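Long-range contact in OmpT protein (Vibrio cholerae serotype O1, PDB 6EHE), which probably acts as a general diffusion porin, letting small hydrophilic solutes cross the outer membrane through a water-filled beta barrel: residues A155-G160 against E192-Y197. Numbering follows the deposited sequence.
Sequences AVHAGG and EVTGEY. With C8E ((hydroxyethyloxy)tri(ethyloxy)octane), chain G; C8E ((hydroxyethyloxy)tri(ethyloxy)octane), chain C; C8E ((hydroxyethyloxy)tri(ethyloxy)octane), chain I.
His157 and Thr194 form a hydrogen-bonded pair in an antiparallel beta hairpin of the 16-stranded porin barrel. Their side chains lie next to each other and point the same way. Thr194 CB sits over one face of the imidazole, 3.6 Å from its centroid and off toward the rim, a CH-pi contact. With chi1 of 50°, the His157 ring leans across toward the neighbouring strand. There ND1 donates a weak hydrogen bond to Glu192 OE1, 3.2 Å long. The Glu192 chain bends at chi2 (-85°) and crosses the histidine at about a right angle. Its carboxylate plane is turned 60° from the ring. The hydroxyl of Thr194 is hydrogen-bonded to that of Thr207 on strand 202-215.

Ala155, His157, Thr194, Glu192 and Glu196 share one face of the sheet, the side bearing the polar groups, consistent with the barrel lumen. Val156, Ala158 and Val193 occupy the other, where detergent packs as lipid probably would. Ala158 CB meets Val193 CG2 at 4.0 Å. C17 of the C8E of chain C touches Val156 CG1 at 3.6 Å. Glu196 OE1 is hydrogen-bonded to the hydroxyl of Tyr93. Its OE2 accepts a hydrogen bond from a water 3.0 Å away, and that same water lies 2.8 Å from His157 NE2, at the ring edge and in its plane.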
loop_
_atom_site.group_PDB
_atom_site.type_symbol
_atom_site.label_atom_id
_atom_site.label_comp_id
_atom_site.label_asym_id
_atom_site.label_seq_id
_atom_site.Cartn_x
_atom_site.Cartn_y
_atom_site.Cartn_z
ATOM N N ALA A 155 5.951 8.581 -16.724
ATOM C CA ALA A 155 4.723 7.873 -16.366
ATOM C C ALA A 155 3.994 8.651 -15.279
ATOM O O ALA A 155 4.607 9.064 -14.297
ATOM C CB ALA A 155 5.029 6.452 -15.884
ATOM N N VAL A 156 2.694 8.869 -15.448
ATOM C CA VAL A 156 1.930 9.694 -14.518
ATOM C C VAL A 156 0.681 8.945 -14.108
ATOM O O VAL A 156 0.168 8.095 -14.851
ATOM C CB VAL A 156 1.512 11.047 -15.116
ATOM C CG1 VAL A 156 2.695 11.942 -15.329
ATOM C CG2 VAL A 156 0.762 10.813 -16.413
ATOM N N HIS A 157 0.174 9.278 -12.926
ATOM C CA HIS A 157 -1.185 8.860 -12.608
ATOM C C HIS A 157 -1.825 9.826 -11.626
ATOM O O HIS A 157 -1.157 10.608 -10.956
ATOM C CB HIS A 157 -1.270 7.425 -12.070
ATOM C CG HIS A 157 -0.319 7.103 -10.959
ATOM N ND1 HIS A 157 -0.549 7.474 -9.645
ATOM C CD2 HIS A 157 0.821 6.369 -10.952
ATOM C CE1 HIS A 157 0.421 6.997 -8.884
ATOM N NE2 HIS A 157 1.273 6.335 -9.655
ATOM N N ALA A 158 -3.146 9.786 -11.583
ATOM C CA ALA A 158 -3.870 10.601 -10.634
ATOM C C ALA A 158 -5.084 9.824 -10.193
ATOM O O ALA A 158 -5.516 8.883 -10.857
ATOM C CB ALA A 158 -4.294 11.945 -11.228
ATOM N N GLY A 159 -5.623 10.212 -9.068
ATOM C CA GLY A 159 -6.914 9.695 -8.676
ATOM C C GLY A 159 -6.999 9.630 -7.172
ATOM O O GLY A 159 -6.152 10.156 -6.459
ATOM N N GLY A 160 -8.042 8.961 -6.708
ATOM C CA GLY A 160 -8.301 8.931 -5.280
ATOM C C GLY A 160 -9.627 8.293 -5.007
ATOM O O GLY A 160 -10.141 7.495 -5.799
ATOM N N GLU A 192 -4.603 12.210 -5.233
ATOM C CA GLU A 192 -3.191 11.949 -5.442
ATOM C C GLU A 192 -2.805 12.278 -6.882
ATOM O O GLU A 192 -3.533 11.923 -7.824
ATOM C CB GLU A 192 -2.920 10.458 -5.150
ATOM C CG GLU A 192 -1.608 9.883 -5.637
ATOM C CD GLU A 192 -1.606 9.410 -7.078
ATOM O OE1 GLU A 192 -2.552 8.746 -7.549
ATOM O OE2 GLU A 192 -0.612 9.746 -7.751
ATOM N N VAL A 193 -1.632 12.881 -7.054
ATOM C CA VAL A 193 -0.998 12.976 -8.368
ATOM C C VAL A 193 0.454 12.501 -8.257
ATOM O O VAL A 193 1.189 12.915 -7.349
ATOM C CB VAL A 193 -1.059 14.412 -8.927
ATOM C CG1 VAL A 193 -0.272 14.489 -10.184
ATOM C CG2 VAL A 193 -2.505 14.842 -9.196
ATOM N N THR A 194 0.882 11.652 -9.191
ATOM C CA THR A 194 2.237 11.125 -9.185
ATOM C C THR A 194 2.849 11.294 -10.565
ATOM O O THR A 194 2.171 11.103 -11.582
ATOM C CB THR A 194 2.254 9.621 -8.777
ATOM O OG1 THR A 194 1.766 9.477 -7.430
ATOM C CG2 THR A 194 3.656 8.982 -8.896
ATOM N N GLY A 195 4.124 11.633 -10.591
ATOM C CA GLY A 195 4.905 11.556 -11.815
ATOM C C GLY A 195 6.206 10.852 -11.552
ATOM O O GLY A 195 6.868 11.113 -10.555
ATOM N N GLU A 196 6.573 9.933 -12.463
ATOM C CA GLU A 196 7.797 9.131 -12.391
ATOM C C GLU A 196 8.578 9.276 -13.692
ATOM O O GLU A 196 8.082 8.920 -14.771
ATOM C CB GLU A 196 7.486 7.644 -12.125
ATOM C CG GLU A 196 6.703 7.412 -10.823
ATOM C CD GLU A 196 6.479 5.945 -10.505
ATOM O OE1 GLU A 196 7.341 5.335 -9.839
ATOM O OE2 GLU A 196 5.432 5.398 -10.917
ATOM N N TYR A 197 9.811 9.747 -13.575
ATOM C CA TYR A 197 10.660 10.154 -14.684
ATOM C C TYR A 197 11.822 9.182 -14.782
ATOM O O TYR A 197 12.597 9.046 -13.822
ATOM C CB TYR A 197 11.191 11.569 -14.457
ATOM C CG TYR A 197 10.128 12.648 -14.348
ATOM C CD1 TYR A 197 9.352 12.786 -13.202
ATOM C CD2 TYR A 197 9.913 13.533 -15.388
ATOM C CE1 TYR A 197 8.388 13.751 -13.101
ATOM C CE2 TYR A 197 8.961 14.506 -15.292
ATOM C CZ TYR A 197 8.197 14.616 -14.148
ATOM O OH TYR A 197 7.233 15.594 -14.080
HETATM C C3 C8E G . 9.211 17.308 -10.559
HETATM C C4 C8E G . 9.951 16.986 -11.854
HETATM C C5 C8E G . 11.390 16.552 -11.573
HETATM C C6 C8E G . 11.801 15.490 -12.583
HETATM C C7 C8E G . 13.226 15.672 -13.060
HETATM C C8 C8E G . 13.271 16.634 -14.247
HETATM C C11 C8E C . 5.969 18.203 -9.382
HETATM O O12 C8E C . 5.270 17.010 -9.681
HETATM C C13 C8E C . 6.006 16.170 -10.573
HETATM C C14 C8E C . 5.094 15.643 -11.677
HETATM O O15 C8E C . 3.767 15.928 -11.253
HETATM C C16 C8E C . 2.757 15.143 -11.867
HETATM C C17 C8E C . 2.995 15.003 -13.378
HETATM O O18 C8E C . 2.808 16.215 -14.083
HETATM C C19 C8E C . 3.922 16.582 -14.870
HETATM C C20 C8E C . 3.553 16.459 -16.351
HETATM O O21 C8E C . 3.769 17.695 -17.005
HETATM C C1 C8E I . -9.619 15.276 -0.171
HETATM C C2 C8E I . -9.239 15.499 -1.632
HETATM C C3 C8E I . -10.477 15.704 -2.511
HETATM C C4 C8E I . -11.448 14.530 -2.374
HETATM C C5 C8E I . -11.673 13.801 -3.708
HETATM C C6 C8E I . -11.782 12.274 -3.536
HETATM C C7 C8E I . -12.270 11.587 -4.821
HETATM C C8 C8E I . -11.403 11.958 -6.030
HETATM O O9 C8E I . -11.173 10.808 -6.839
HETATM C C10 C8E I . -11.741 10.827 -8.140
HETATM O O HOH W 1 3.553 4.994 -8.621
#